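Local coordinates for alpha-1,2-mannosidase (Bacteroides thetaiotaomicron, PDB 2WW2), which is an inverting family 92 alpha-mannosidase, of a calcium-dependent family in a human gut symbiont, probably cleaving alpha-1,2-linked mannose, at residues E531-L536 / E541-R546; S518-T523 / D548-A553; Y592-I597 / W601-H606. All blocks are in the same frame, centred on the assembly; numbering follows the deposited sequence.

Interaction 1. Residues E531-L536 / E541-R546; sequences EGLSEL and EPMIAR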
loop_
_atom_site.group_PDB
_atom_site.type_symbol
_atom_site.label_atom_id
_atom_site.label_comp_id
_atom_site.label_asym_id
_atom_site.label_seq_id
_atom_site.Cartn_x
_atom_site.Cartn_y
_atom_site.Cartn_z
ATOM N N GLU A 531 23.350 -3.546 -21.586
ATOM C CA GLU A 531 24.667 -3.579 -20.960
ATOM C C GLU A 531 25.036 -2.188 -20.439
ATOM O O GLU A 531 25.576 -2.050 -19.339
ATOM C CB GLU A 531 25.733 -4.108 -21.936
ATOM C CG GLU A 531 27.146 -4.190 -21.361
ATOM C CD GLU A 531 27.280 -5.184 -20.197
ATOM O OE1 GLU A 531 26.489 -6.156 -20.104
ATOM O OE2 GLU A 531 28.204 -4.991 -19.379
ATOM N N GLY A 532 24.743 -1.151 -21.219
ATOM C CA GLY A 532 25.018 0.210 -20.757
ATOM C C GLY A 532 24.161 0.582 -19.553
ATOM O O GLY A 532 24.598 1.318 -18.667
ATOM N N LEU A 533 22.920 0.100 -19.513
ATOM C CA LEU A 533 22.096 0.341 -18.335
ATOM C C LEU A 533 22.694 -0.357 -17.107
ATOM O O LEU A 533 22.760 0.233 -16.020
ATOM C CB LEU A 533 20.634 -0.085 -18.563
ATOM C CG LEU A 533 19.675 0.209 -17.397
ATOM C CD1 LEU A 533 19.660 1.718 -17.094
ATOM C CD2 LEU A 533 18.269 -0.284 -17.702
ATOM N N SER A 534 23.139 -1.603 -17.268
ATOM C CA SER A 534 23.728 -2.300 -16.136
ATOM C C SER A 534 24.975 -1.562 -15.657
ATOM O O SER A 534 25.247 -1.532 -14.463
ATOM C CB SER A 534 24.038 -3.764 -16.441
ATOM O OG SER A 534 25.277 -3.893 -17.094
ATOM N N GLU A 535 25.713 -0.949 -16.576
ATOM C CA GLU A 535 26.876 -0.147 -16.186
ATOM C C GLU A 535 26.462 1.005 -15.281
ATOM O O GLU A 535 27.116 1.285 -14.278
ATOM C CB GLU A 535 27.599 0.432 -17.404
ATOM C CG GLU A 535 28.398 -0.571 -18.190
ATOM C CD GLU A 535 28.980 0.024 -19.469
ATOM O OE1 GLU A 535 29.664 -0.726 -20.199
ATOM O OE2 GLU A 535 28.745 1.233 -19.748
ATOM N N LEU A 536 25.396 1.698 -15.656
ATOM C CA LEU A 536 24.871 2.757 -14.817
ATOM C C LEU A 536 24.523 2.206 -13.433
ATOM O O LEU A 536 24.791 2.847 -12.425
ATOM C CB LEU A 536 23.621 3.389 -15.455
ATOM C CG LEU A 536 23.860 4.193 -16.735
ATOM C CD1 LEU A 536 22.550 4.728 -17.277
ATOM C CD2 LEU A 536 24.854 5.331 -16.506
ATOM N N GLU A 541 25.357 -7.697 -11.421
ATOM C CA GLU A 541 24.859 -8.064 -10.089
ATOM C C GLU A 541 23.776 -7.133 -9.556
ATOM O O GLU A 541 22.702 -7.587 -9.171
ATOM C CB GLU A 541 26.019 -8.158 -9.096
ATOM C CG GLU A 541 25.615 -8.451 -7.663
ATOM C CD GLU A 541 26.842 -8.727 -6.814
ATOM O OE1 GLU A 541 27.452 -7.752 -6.306
ATOM O OE2 GLU A 541 27.214 -9.922 -6.689
ATOM N N PRO A 542 24.055 -5.828 -9.511
ATOM C CA PRO A 542 23.054 -4.883 -9.037
ATOM C C PRO A 542 21.826 -4.823 -9.944
ATOM O O PRO A 542 20.722 -4.571 -9.463
ATOM C CB PRO A 542 23.790 -3.541 -9.065
ATOM C CG PRO A 542 25.203 -3.871 -9.065
ATOM C CD PRO A 542 25.355 -5.185 -9.751
ATOM N N MET A 543 22.009 -5.036 -11.247
ATOM C CA MET A 543 20.872 -5.025 -12.151
ATOM C C MET A 543 19.962 -6.227 -11.923
ATOM O O MET A 543 18.744 -6.095 -11.905
ATOM C CB MET A 543 21.293 -4.950 -13.625
ATOM C CG MET A 543 20.066 -4.918 -14.534
ATOM S SD MET A 543 20.397 -4.968 -16.291
ATOM C CE MET A 543 20.572 -3.254 -16.665
ATOM N N ILE A 544 20.561 -7.397 -11.748
ATOM C CA ILE A 544 19.810 -8.600 -11.440
ATOM C C ILE A 544 18.995 -8.420 -10.150
ATOM O O ILE A 544 17.842 -8.858 -10.054
ATOM C CB ILE A 544 20.750 -9.808 -11.286
ATOM C CG1 ILE A 544 21.326 -10.209 -12.647
ATOM C CG2 ILE A 544 20.023 -10.961 -10.596
ATOM C CD1 ILE A 544 22.581 -11.079 -12.552
ATOM N N ALA A 545 19.594 -7.757 -9.170
ATOM C CA ALA A 545 18.936 -7.533 -7.885
ATOM C C ALA A 545 17.734 -6.620 -8.047
ATOM O O ALA A 545 16.702 -6.822 -7.426
ATOM C CB ALA A 545 19.917 -6.932 -6.889
ATOM N N ARG A 546 17.865 -5.618 -8.899
ATOM C CA ARG A 546 16.774 -4.692 -9.121
ATOM C C ARG A 546 15.630 -5.308 -9.911
ATOM O O ARG A 546 14.462 -4.987 -9.673
ATOM C CB ARG A 546 17.300 -3.420 -9.756
ATOM C CG ARG A 546 18.269 -2.744 -8.816
ATOM C CD ARG A 546 18.839 -1.485 -9.397
ATOM N NE ARG A 546 17.806 -0.501 -9.710
ATOM C CZ ARG A 546 18.079 0.773 -9.967
ATOM N NH1 ARG A 546 19.338 1.196 -9.929
ATOM N NH2 ARG A 546 17.101 1.622 -10.259
#

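Interaction 2. Residues S518-T523 / D548-A553; sequences SSWHWT and DSMFVA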
loop_
_atom_site.group_PDB
_atom_site.type_symbol
_atom_site.label_atom_id
_atom_site.label_comp_id
_atom_site.label_asym_id
_atom_site.label_seq_id
_atom_site.Cartn_x
_atom_site.Cartn_y
_atom_site.Cartn_z
ATOM N N SER A 518 6.368 6.060 -13.529
ATOM C CA SER A 518 7.256 6.769 -12.636
ATOM C C SER A 518 8.667 6.329 -12.995
ATOM O O SER A 518 8.854 5.532 -13.917
ATOM C CB SER A 518 6.960 6.382 -11.189
ATOM O OG SER A 518 7.294 5.016 -10.992
ATOM N N SER A 519 9.658 6.853 -12.278
ATOM C CA SER A 519 11.038 6.458 -12.518
ATOM C C SER A 519 11.216 4.943 -12.360
ATOM O O SER A 519 12.062 4.328 -13.010
ATOM C CB SER A 519 11.993 7.186 -11.571
ATOM O OG SER A 519 13.319 6.811 -11.903
ATOM N N TRP A 520 10.416 4.356 -11.479
ATOM C CA TRP A 520 10.479 2.920 -11.207
ATOM C C TRP A 520 10.320 2.135 -12.503
ATOM O O TRP A 520 10.957 1.090 -12.684
ATOM C CB TRP A 520 9.364 2.539 -10.218
ATOM C CG TRP A 520 9.369 1.100 -9.732
ATOM C CD1 TRP A 520 8.550 0.076 -10.156
ATOM C CD2 TRP A 520 10.207 0.549 -8.711
ATOM N NE1 TRP A 520 8.847 -1.081 -9.459
ATOM C CE2 TRP A 520 9.860 -0.816 -8.571
ATOM C CE3 TRP A 520 11.224 1.073 -7.906
ATOM C CZ2 TRP A 520 10.497 -1.664 -7.652
ATOM C CZ3 TRP A 520 11.859 0.235 -6.992
ATOM C CH2 TRP A 520 11.497 -1.124 -6.877
ATOM N N HIS A 521 9.471 2.634 -13.401
ATOM C CA HIS A 521 9.251 1.979 -14.697
ATOM C C HIS A 521 10.222 2.469 -15.759
ATOM O O HIS A 521 10.815 1.666 -16.469
ATOM C CB HIS A 521 7.819 2.205 -15.210
ATOM C CG HIS A 521 6.777 2.103 -14.146
ATOM N ND1 HIS A 521 6.341 0.893 -13.648
ATOM C CD2 HIS A 521 6.098 3.059 -13.469
ATOM C CE1 HIS A 521 5.432 1.110 -12.713
ATOM N NE2 HIS A 521 5.261 2.416 -12.591
ATOM N N TRP A 522 10.351 3.787 -15.880
ATOM C CA TRP A 522 11.085 4.414 -16.992
ATOM C C TRP A 522 12.597 4.183 -16.953
ATOM O O TRP A 522 13.285 4.272 -17.982
ATOM C CB TRP A 522 10.717 5.908 -17.102
ATOM C CG TRP A 522 9.405 6.068 -17.809
ATOM C CD1 TRP A 522 8.165 6.195 -17.235
ATOM C CD2 TRP A 522 9.196 6.045 -19.226
ATOM N NE1 TRP A 522 7.196 6.278 -18.221
ATOM C CE2 TRP A 522 7.808 6.177 -19.448
ATOM C CE3 TRP A 522 10.058 5.915 -20.338
ATOM C CZ2 TRP A 522 7.253 6.193 -20.739
ATOM C CZ3 TRP A 522 9.511 5.938 -21.604
ATOM C CH2 TRP A 522 8.119 6.078 -21.800
ATOM N N THR A 523 13.115 3.846 -15.777
ATOM C CA THR A 523 14.542 3.547 -15.647
ATOM C C THR A 523 14.953 2.349 -16.518
ATOM O O THR A 523 16.101 2.247 -16.933
ATOM C CB THR A 523 14.933 3.351 -14.167
ATOM O OG1 THR A 523 14.809 4.612 -13.495
ATOM C CG2 THR A 523 16.397 2.845 -14.018
ATOM N N ASP A 548 15.019 -8.511 -9.701
ATOM C CA ASP A 548 14.467 -9.370 -8.669
ATOM C C ASP A 548 13.518 -8.581 -7.753
ATOM O O ASP A 548 12.496 -9.110 -7.323
ATOM C CB ASP A 548 15.574 -10.037 -7.849
ATOM C CG ASP A 548 16.303 -11.140 -8.611
ATOM O OD1 ASP A 548 15.844 -11.554 -9.703
ATOM O OD2 ASP A 548 17.338 -11.604 -8.099
ATOM N N SER A 549 13.843 -7.318 -7.478
ATOM C CA SER A 549 12.992 -6.481 -6.620
ATOM C C SER A 549 11.695 -6.057 -7.317
ATOM O O SER A 549 10.833 -5.396 -6.720
ATOM C CB SER A 549 13.757 -5.255 -6.111
ATOM O OG SER A 549 13.877 -4.258 -7.115
ATOM N N MET A 550 11.547 -6.437 -8.581
ATOM C CA MET A 550 10.299 -6.191 -9.284
ATOM C C MET A 550 9.411 -7.418 -9.283
ATOM O O MET A 550 8.197 -7.296 -9.159
ATOM C CB MET A 550 10.550 -5.755 -10.723
ATOM C CG MET A 550 10.758 -4.272 -10.901
ATOM S SD MET A 550 10.584 -3.843 -12.645
ATOM C CE MET A 550 10.140 -2.109 -12.552
ATOM N N PHE A 551 10.013 -8.596 -9.418
ATOM C CA PHE A 551 9.252 -9.842 -9.566
ATOM C C PHE A 551 9.276 -10.749 -8.336
ATOM O O PHE A 551 8.889 -11.919 -8.421
ATOM C CB PHE A 551 9.785 -10.652 -10.741
ATOM C CG PHE A 551 10.040 -9.847 -11.965
ATOM C CD1 PHE A 551 8.998 -9.241 -12.637
ATOM C CD2 PHE A 551 11.324 -9.706 -12.456
ATOM C CE1 PHE A 551 9.234 -8.500 -13.774
ATOM C CE2 PHE A 551 11.565 -8.967 -13.590
ATOM C CZ PHE A 551 10.521 -8.358 -14.251
ATOM N N VAL A 552 9.733 -10.222 -7.206
ATOM C CA VAL A 552 9.945 -11.034 -6.005
ATOM C C VAL A 552 8.724 -11.848 -5.560
ATOM O O VAL A 552 7.585 -11.405 -5.682
ATOM C CB VAL A 552 10.406 -10.161 -4.809
ATOM N N ALA A 553 8.979 -13.039 -5.020
ATOM C CA ALA A 553 7.918 -13.874 -4.462
ATOM C C ALA A 553 7.255 -13.199 -3.252
ATOM O O ALA A 553 7.846 -12.321 -2.612
ATOM C CB ALA A 553 8.463 -15.258 -4.079
#

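Interaction 3. Residues Y592-I597 / W601-H606; sequences YLYDYI and WKTQYH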
loop_
_atom_site.group_PDB
_atom_site.type_symbol
_atom_site.label_atom_id
_atom_site.label_comp_id
_atom_site.label_asym_id
_atom_site.label_seq_id
_atom_site.Cartn_x
_atom_site.Cartn_y
_atom_site.Cartn_z
ATOM N N TYR A 592 12.778 -10.079 -19.815
ATOM C CA TYR A 592 13.758 -10.716 -20.696
ATOM C C TYR A 592 15.172 -10.225 -20.434
ATOM O O TYR A 592 16.115 -10.754 -21.023
ATOM C CB TYR A 592 13.407 -10.491 -22.175
ATOM C CG TYR A 592 12.214 -11.319 -22.625
ATOM C CD1 TYR A 592 12.389 -12.627 -23.086
ATOM C CD2 TYR A 592 10.923 -10.809 -22.555
ATOM C CE1 TYR A 592 11.309 -13.405 -23.481
ATOM C CE2 TYR A 592 9.820 -11.585 -22.937
ATOM C CZ TYR A 592 10.032 -12.887 -23.393
ATOM O OH TYR A 592 8.959 -13.662 -23.792
ATOM N N LEU A 593 15.332 -9.228 -19.569
ATOM C CA LEU A 593 16.665 -8.624 -19.377
ATOM C C LEU A 593 17.645 -9.584 -18.693
ATOM O O LEU A 593 18.852 -9.445 -18.839
ATOM C CB LEU A 593 16.572 -7.286 -18.632
ATOM C CG LEU A 593 15.961 -6.131 -19.441
ATOM C CD1 LEU A 593 15.715 -4.885 -18.558
ATOM C CD2 LEU A 593 16.857 -5.773 -20.596
ATOM N N TYR A 594 17.140 -10.563 -17.951
ATOM C CA TYR A 594 18.043 -11.553 -17.360
ATOM C C TYR A 594 18.863 -12.286 -18.428
ATOM O O TYR A 594 19.934 -12.789 -18.116
ATOM C CB TYR A 594 17.303 -12.580 -16.538
ATOM C CG TYR A 594 16.569 -12.066 -15.305
ATOM C CD1 TYR A 594 17.251 -11.795 -14.118
ATOM C CD2 TYR A 594 15.188 -11.935 -15.309
ATOM C CE1 TYR A 594 16.572 -11.382 -12.975
ATOM C CE2 TYR A 594 14.491 -11.503 -14.172
ATOM C CZ TYR A 594 15.188 -11.231 -13.016
ATOM O OH TYR A 594 14.496 -10.822 -11.894
ATOM N N ASP A 595 18.355 -12.344 -19.661
ATOM C CA ASP A 595 19.054 -12.989 -20.796
ATOM C C ASP A 595 20.347 -12.281 -21.165
ATOM O O ASP A 595 21.213 -12.866 -21.826
ATOM C CB ASP A 595 18.189 -12.979 -22.062
ATOM C CG ASP A 595 17.141 -14.096 -22.108
ATOM O OD1 ASP A 595 17.199 -15.052 -21.312
ATOM O OD2 ASP A 595 16.255 -14.028 -22.998
ATOM N N TYR A 596 20.456 -11.010 -20.777
ATOM C CA TYR A 596 21.574 -10.146 -21.172
ATOM C C TYR A 596 22.669 -10.080 -20.109
ATOM O O TYR A 596 23.767 -9.564 -20.355
ATOM C CB TYR A 596 21.062 -8.714 -21.456
ATOM C CG TYR A 596 20.121 -8.634 -22.642
ATOM C CD1 TYR A 596 20.525 -8.033 -23.839
ATOM C CD2 TYR A 596 18.840 -9.170 -22.570
ATOM C CE1 TYR A 596 19.672 -7.973 -24.937
ATOM C CE2 TYR A 596 17.977 -9.122 -23.661
ATOM C CZ TYR A 596 18.403 -8.520 -24.842
ATOM O OH TYR A 596 17.547 -8.492 -25.917
ATOM N N ILE A 597 22.360 -10.578 -18.915
ATOM C CA ILE A 597 23.249 -10.396 -17.787
ATOM C C ILE A 597 23.493 -11.706 -17.044
ATOM O O ILE A 597 23.852 -11.690 -15.873
ATOM C CB ILE A 597 22.706 -9.304 -16.823
ATOM C CG1 ILE A 597 21.358 -9.714 -16.239
ATOM C CG2 ILE A 597 22.522 -8.009 -17.565
ATOM C CD1 ILE A 597 20.607 -8.566 -15.604
ATOM N N TRP A 601 17.601 -18.336 -16.535
ATOM C CA TRP A 601 16.620 -19.147 -15.811
ATOM C C TRP A 601 15.589 -18.292 -15.090
ATOM O O TRP A 601 14.451 -18.713 -14.932
ATOM C CB TRP A 601 17.283 -20.145 -14.844
ATOM C CG TRP A 601 18.183 -19.532 -13.794
ATOM C CD1 TRP A 601 17.832 -19.141 -12.532
ATOM C CD2 TRP A 601 19.589 -19.283 -13.916
ATOM N NE1 TRP A 601 18.931 -18.638 -11.869
ATOM C CE2 TRP A 601 20.024 -18.720 -12.695
ATOM C CE3 TRP A 601 20.519 -19.470 -14.943
ATOM C CZ2 TRP A 601 21.351 -18.347 -12.473
ATOM C CZ3 TRP A 601 21.848 -19.103 -14.714
ATOM C CH2 TRP A 601 22.246 -18.549 -13.490
ATOM N N LYS A 602 15.986 -17.092 -14.667
ATOM C CA LYS A 602 15.047 -16.166 -14.043
ATOM C C LYS A 602 14.012 -15.604 -15.044
ATOM O O LYS A 602 12.851 -15.443 -14.710
ATOM C CB LYS A 602 15.802 -15.056 -13.308
ATOM C CG LYS A 602 16.580 -15.584 -12.077
ATOM C CD LYS A 602 17.215 -14.422 -11.269
ATOM C CE LYS A 602 17.841 -14.897 -9.952
ATOM N NZ LYS A 602 18.585 -13.752 -9.341
ATOM N N THR A 603 14.450 -15.317 -16.267
ATOM C CA THR A 603 13.547 -14.977 -17.361
ATOM C C THR A 603 12.544 -16.105 -17.551
ATOM O O THR A 603 11.339 -15.870 -17.605
ATOM C CB THR A 603 14.341 -14.760 -18.689
ATOM O OG1 THR A 603 15.048 -13.517 -18.620
ATOM C CG2 THR A 603 13.397 -14.728 -19.883
ATOM N N GLN A 604 13.047 -17.336 -17.581
ATOM C CA GLN A 604 12.208 -18.495 -17.822
ATOM C C GLN A 604 11.150 -18.645 -16.718
ATOM O O GLN A 604 9.962 -18.864 -17.003
ATOM C CB GLN A 604 13.075 -19.752 -17.911
ATOM C CG GLN A 604 13.950 -19.806 -19.168
ATOM C CD GLN A 604 15.234 -20.621 -18.974
ATOM O OE1 GLN A 604 15.311 -21.521 -18.122
ATOM N NE2 GLN A 604 16.251 -20.305 -19.770
ATOM N N TYR A 605 11.573 -18.525 -15.461
ATOM C CA TYR A 605 10.638 -18.681 -14.347
ATOM C C TYR A 605 9.563 -17.595 -14.348
ATOM O O TYR A 605 8.369 -17.902 -14.310
ATOM C CB TYR A 605 11.353 -18.679 -12.989
ATOM C CG TYR A 605 10.371 -18.675 -11.849
ATOM C CD1 TYR A 605 9.744 -19.851 -11.445
ATOM C CD2 TYR A 605 10.022 -17.490 -11.221
ATOM C CE1 TYR A 605 8.818 -19.853 -10.405
ATOM C CE2 TYR A 605 9.089 -17.475 -10.188
ATOM C CZ TYR A 605 8.493 -18.655 -9.788
ATOM O OH TYR A 605 7.573 -18.626 -8.762
ATOM N N HIS A 606 9.990 -16.337 -14.370
ATOM C CA HIS A 606 9.069 -15.209 -14.235
ATOM C C HIS A 606 8.114 -15.063 -15.407
ATOM O O HIS A 606 6.936 -14.750 -15.230
ATOM C CB HIS A 606 9.833 -13.907 -14.018
ATOM C CG HIS A 606 10.487 -13.827 -12.674
ATOM N ND1 HIS A 606 9.766 -13.818 -11.500
ATOM C CD2 HIS A 606 11.794 -13.767 -12.317
ATOM C CE1 HIS A 606 10.600 -13.755 -10.476
ATOM N NE2 HIS A 606 11.836 -13.722 -10.945
#

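Interaction 1. Residues E531-L536 / E541-R546
M543 drives its methyl end into the side of the neighbouring helix, where L533 and S534 receive it. Almost the whole contact between E531-L536 and E541-R546 rests on this one thioether, and all three residues are buried. In the methionine, CG lies anti to the backbone N (chi1 -179°) and the next bond is also extended, so the chain first runs straight toward the other helix. It then bends at chi3, -89°, which lays CE against the helix backbone. There M543 CE sits 3.1 Å from S534 N and 3.3 Å from S534 CA, a tight fit. M543 SD follows behind at 3.8 Å from S534 CB. The same methyl also meets the base and branch point of L533, with M543 CE 3.7 Å from L533 CG, and the two side chains cross at about a right angle. S534 offers carbon rather than oxygen to the sulfur side chain: its CB faces the methionine, while OG turns back along its own helix to lie 2.9 Å from E531 O. The contact is thus van der Waals packing, carbon and sulfur of M543 against S534 CB, L533 and the helix backbone. Helices 530-537 and 540-551 are consecutive, and E531 OE1 bonds to H540 NE2 at the start of the second helix, bridging the short connection. M537, from the end of the first helix, also packs on M543. Farther along the second helix, R546 makes a cation-pi contact with F491 of strand 491-492 and bonds to G490 O just before it.

Interaction 2. Residues S518-T523 / D548-A553
W520 and M550 reach out from opposite sides of the contact and slide past each other, the indole lying alongside the thioether. The tryptophan's CG is anti to the backbone N (chi1 -175°), which carries the ring system across toward 548-553. M550 comes the other way as an extended chain, its sulfur meeting the indole obliquely: M550 SD is 5.2 Å from the centroid of the five-membered ring of W520 and 38° off the ring normal. This is a Met-aromatic contact, and the terminal methyl completes it, with M550 CE 3.5 Å from W520 NE1. The same methyl lies 3.3 Å from W520 O, touching ring and backbone of one residue. Nearer the base of the methionine, M550 CG comes within 4.0 Å of W520 NE1. The six-membered ring is met differently: S549 O stands at its edge, in the ring plane, 3.9 Å from W520 CZ2. Helix 519-522, a single short turn with S518 at its N-cap position, thus packs against the C-terminal end of helix 540-551 in the catalytic domain, whose family is built on an (alpha/alpha)6 barrel. Indole N-H and serine hydroxyl are both engaged beyond the contact, W520 NE1 with Q579 O and S549 OG with R546 O. An alanine in place of W520 would probably leave the M550 thioether without its aromatic partner and Q579 O without its N-H donor. At the far end of the indole, S549 OG lies 3.9 Å from W520 CH2.

Interaction 3. Residues Y592-I597 / W601-H606
The backbones of Y592 and T603 come within 5.4 Å, CA to CA, where a 3-10 turn through Y594 and D595 lies against helix 600-613. Bonds from D595 N to Y592 O and from Y596 N to L593 O keep the turn tightly wound. T603 fits into it: its OG1 is 3.2 Å from Y594 CB, and its CG2 points to the ring of Y592, 4.0 Å from Y592 CD1. D595 OD1 lies alongside the same threonine, 3.8 Å from T603 OG1. That hydroxyl is not left without a polar partner, since it bonds to I591 O, just before the 592-597 segment. The Y594 ring is the broad surface here. K602 CB stands over the centre of one face, 3.5 Å from the centroid and 6° off the normal, a well-aligned CH-pi contact. K602 CG lies anti to its carbonyl carbon (chi1 -67°) and the chain is extended beyond it, which carries K602 CD along the ring to 3.5 Å from Y594 CE1. A short connection, only three residues between the two segments, folds the 3-10 turn back against helix 600-613 of the catalytic domain. H606, one turn beyond K602, turns its imidazole nearly parallel to the phenol, the planes at 17°, but slid so far along that the rings barely overlap. The phenol and the lysine both end on D548 of helix 540-551: Y594 OH bonds to its OD1 and K602 NZ forms a salt bridge with OD2. Q599 OE1 gives the ammonium group a second partner, while Y592 OH bonds to S638 OG.

How the interactions relate
The three contacts form a compact cluster in the catalytic domain, their centres 12 to 14 Å apart and all on the same side of the chain's centre. Helix 540-551 is common ground: its first half serves interaction 1, its end serves interaction 2, and interaction 3 packs against its flank. It thereby joins helix 530-537, the short helix 519-522 and the 592-606 turn and helix into one packed region. Along the chain, interaction 1 falls between the two segments of interaction 2, and interaction 3 follows both. I544 packs on I597 and K602, F551 on H606. Interactions 1 and 2 also border a second subunit, whereas interaction 3 touches no other chain.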